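Local coordinates for cell division protein FtsZ 1 (Methanocaldococcus jannaschii, PDB 2VAP), which binds GTP and, as a tubulin-like GTPase, probably polymerises into the Z ring that marks the future site of cell division, at residues L153-V158 / T186-P191. Sequence-based numbering, arbitrary orientation.
Sequences LTVAVV and TLVVIP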
ATOM      1  N   LEU A 153       3.839  10.066  -8.747  1.00  9.37           N
ATOM      2  CA  LEU A 153       3.811   8.612  -8.859  1.00 10.00           C
ATOM      3  C   LEU A 153       2.626   8.123  -8.035  1.00 10.02           C
ATOM      4  O   LEU A 153       2.590   8.306  -6.817  1.00 12.32           O
ATOM      5  CB  LEU A 153       5.123   7.995  -8.360  1.00 12.51           C
ATOM      6  CG  LEU A 153       5.252   6.466  -8.295  1.00 10.08           C
ATOM      7  CD1 LEU A 153       5.096   5.809  -9.665  1.00 15.52           C
ATOM      8  CD2 LEU A 153       6.584   6.077  -7.669  1.00 12.08           C
ATOM      9  N   THR A 154       1.655   7.520  -8.715  1.00  9.84           N
ATOM     10  CA  THR A 154       0.357   7.218  -8.117  1.00  8.66           C
ATOM     11  C   THR A 154       0.201   5.726  -7.836  1.00  8.97           C
ATOM     12  O   THR A 154       0.101   4.912  -8.757  1.00 12.31           O
ATOM     13  CB  THR A 154      -0.786   7.735  -9.023  1.00 12.40           C
ATOM     14  OG1 THR A 154      -0.572   9.124  -9.305  1.00 14.11           O
ATOM     15  CG2 THR A 154      -2.144   7.564  -8.361  1.00 12.37           C
ATOM     16  N   VAL A 155       0.181   5.380  -6.550  1.00  9.76           N
ATOM     17  CA  VAL A 155       0.116   3.982  -6.120  1.00  7.93           C
ATOM     18  C   VAL A 155      -1.102   3.750  -5.231  1.00  9.29           C
ATOM     19  O   VAL A 155      -1.296   4.449  -4.238  1.00 11.98           O
ATOM     20  CB  VAL A 155       1.407   3.556  -5.367  1.00 11.16           C
ATOM     21  CG1 VAL A 155       1.303   2.117  -4.863  1.00  8.96           C
ATOM     22  CG2 VAL A 155       2.634   3.716  -6.262  1.00 10.51           C
ATOM     23  N   ALA A 156      -1.923   2.772  -5.601  1.00  7.09           N
ATOM     24  CA  ALA A 156      -3.051   2.376  -4.768  1.00 10.27           C
ATOM     25  C   ALA A 156      -2.723   1.097  -4.012  1.00 10.68           C
ATOM     26  O   ALA A 156      -2.125   0.175  -4.569  1.00 12.74           O
ATOM     27  CB  ALA A 156      -4.304   2.197  -5.608  1.00 13.06           C
ATOM     28  N   VAL A 157      -3.091   1.064  -2.735  1.00  8.87           N
ATOM     29  CA  VAL A 157      -2.982  -0.144  -1.920  1.00  8.14           C
ATOM     30  C   VAL A 157      -4.364  -0.395  -1.335  1.00  9.91           C
ATOM     31  O   VAL A 157      -4.787   0.285  -0.397  1.00 10.35           O
ATOM     32  CB  VAL A 157      -1.924  -0.017  -0.795  1.00  8.65           C
ATOM     33  CG1 VAL A 157      -1.797  -1.332  -0.027  1.00 11.06           C
ATOM     34  CG2 VAL A 157      -0.567   0.392  -1.364  1.00 11.98           C
ATOM     35  N   VAL A 158      -5.071  -1.359  -1.916  1.00  8.83           N
ATOM     36  CA  VAL A 158      -6.485  -1.570  -1.609  1.00  8.33           C
ATOM     37  C   VAL A 158      -6.801  -3.032  -1.317  1.00 11.63           C
ATOM     38  O   VAL A 158      -6.100  -3.934  -1.782  1.00 12.96           O
ATOM     39  CB  VAL A 158      -7.405  -1.064  -2.760  1.00  9.96           C
ATOM     40  CG1 VAL A 158      -7.332   0.455  -2.889  1.00 10.71           C
ATOM     41  CG2 VAL A 158      -7.053  -1.738  -4.088  1.00 15.34           C
ATOM     42  N   THR A 186       0.883   1.959 -10.216  1.00 12.41           N
ATOM     43  CA  THR A 186       0.874   0.613  -9.649  1.00 10.34           C
ATOM     44  C   THR A 186      -0.382   0.455  -8.799  1.00 11.61           C
ATOM     45  O   THR A 186      -0.713   1.330  -7.993  1.00 12.50           O
ATOM     46  CB  THR A 186       2.136   0.332  -8.801  1.00 11.77           C
ATOM     47  OG1 THR A 186       3.301   0.458  -9.621  1.00 12.47           O
ATOM     48  CG2 THR A 186       2.106  -1.078  -8.214  1.00 14.07           C
ATOM     49  N   LEU A 187      -1.083  -0.657  -9.003  1.00 10.73           N
ATOM     50  CA  LEU A 187      -2.282  -0.981  -8.243  1.00  9.69           C
ATOM     51  C   LEU A 187      -2.034  -2.238  -7.411  1.00 12.18           C
ATOM     52  O   LEU A 187      -2.070  -3.359  -7.926  1.00 12.50           O
ATOM     53  CB  LEU A 187      -3.481  -1.152  -9.187  1.00 11.14           C
ATOM     54  CG  LEU A 187      -4.848  -1.631  -8.674  1.00 24.99           C
ATOM     55  CD1 LEU A 187      -5.387  -0.763  -7.545  1.00 21.19           C
ATOM     56  CD2 LEU A 187      -5.843  -1.686  -9.825  1.00 22.14           C
ATOM     57  N   VAL A 188      -1.754  -2.034  -6.126  1.00  9.07           N
ATOM     58  CA  VAL A 188      -1.507  -3.136  -5.204  1.00  8.68           C
ATOM     59  C   VAL A 188      -2.841  -3.604  -4.635  1.00 10.34           C
ATOM     60  O   VAL A 188      -3.530  -2.847  -3.946  1.00 10.47           O
ATOM     61  CB  VAL A 188      -0.547  -2.731  -4.054  1.00 11.21           C
ATOM     62  CG1 VAL A 188      -0.235  -3.927  -3.175  1.00 12.24           C
ATOM     63  CG2 VAL A 188       0.741  -2.123  -4.604  1.00 12.37           C
ATOM     64  N   VAL A 189      -3.201  -4.849  -4.938  1.00  8.25           N
ATOM     65  CA  VAL A 189      -4.477  -5.414  -4.502  1.00  8.74           C
ATOM     66  C   VAL A 189      -4.278  -6.539  -3.483  1.00 12.07           C
ATOM     67  O   VAL A 189      -3.499  -7.469  -3.706  1.00 12.00           O
ATOM     68  CB  VAL A 189      -5.357  -5.867  -5.716  1.00 12.38           C
ATOM     69  CG1 VAL A 189      -4.675  -6.968  -6.532  1.00 17.97           C
ATOM     70  CG2 VAL A 189      -6.746  -6.299  -5.255  1.00 15.19           C
ATOM     71  N   ILE A 190      -4.982  -6.427  -2.358  1.00  9.38           N
ATOM     72  CA  ILE A 190      -4.940  -7.429  -1.296  1.00 11.06           C
ATOM     73  C   ILE A 190      -6.317  -8.083  -1.162  1.00 12.32           C
ATOM     74  O   ILE A 190      -7.269  -7.438  -0.723  1.00 12.89           O
ATOM     75  CB  ILE A 190      -4.517  -6.807   0.063  1.00 11.69           C
ATOM     76  CG1 ILE A 190      -3.161  -6.103  -0.062  1.00 13.68           C
ATOM     77  CG2 ILE A 190      -4.481  -7.874   1.163  1.00 16.85           C
ATOM     78  CD1 ILE A 190      -2.891  -5.072   1.028  1.00 16.59           C
ATOM     79  N   PRO A 191      -6.432  -9.366  -1.551  1.00 12.68           N
ATOM     80  CA  PRO A 191      -7.720 -10.038  -1.397  1.00 10.07           C
ATOM     81  C   PRO A 191      -7.924 -10.518   0.040  1.00 11.59           C
ATOM     82  O   PRO A 191      -7.259 -11.462   0.478  1.00 12.72           O
ATOM     83  CB  PRO A 191      -7.629 -11.212  -2.379  1.00 15.52           C
ATOM     84  CG  PRO A 191      -6.166 -11.456  -2.582  1.00 18.24           C
ATOM     85  CD  PRO A 191      -5.400 -10.245  -2.134  1.00 15.82           C
TER
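Ala-156 and Val-188 share the shortest backbone bond between two parallel strands: Val-188 N gives its hydrogen to Ala-156 O at 2.7 Å. Ala-156 N in turn binds Thr-186 O at 3.0 Å, so strand 186-191 grips Ala-156 through the residues before and after its partner, Leu-187, as parallel pairing requires. Val-158 repeats the pattern, its N bonding to Val-188 O and its O accepting from Ile-190 N (2.8 Å), whereas the bond from Thr-186 N to Thr-154 O is weak.

Beta-branched valine, isoleucine and threonine suit these extended backbones, and their side chains pack on both faces of the sheet. On one face Val-157 and Val-188 stand side by side, CG2 of Val-157 lying 4.1 Å from CB of Val-188. Val-157 CG1, anti to the backbone N (chi1 -177°), reaches forward to Ile-190 CD1 at 4.0 Å. On the other face, the small methyl of Ala-156 leaves room for Leu-187, whose CD1 lies 3.7 Å from Ala-156 CB and also touches Val-158 CG2.

The pair closes the beta-alpha-beta unit of the Rossmann-like GTPase domain. Leu-177 and Leu-180 of connecting helix 167-181 cover Leu-187 and Val-158, while Ala-249 and Ile-251 of strand 249-256 meet Val-188. Strand 124-130 flanks 153-158 on its other edge, leaving 186-191 outermost in the six-stranded parallel sheet.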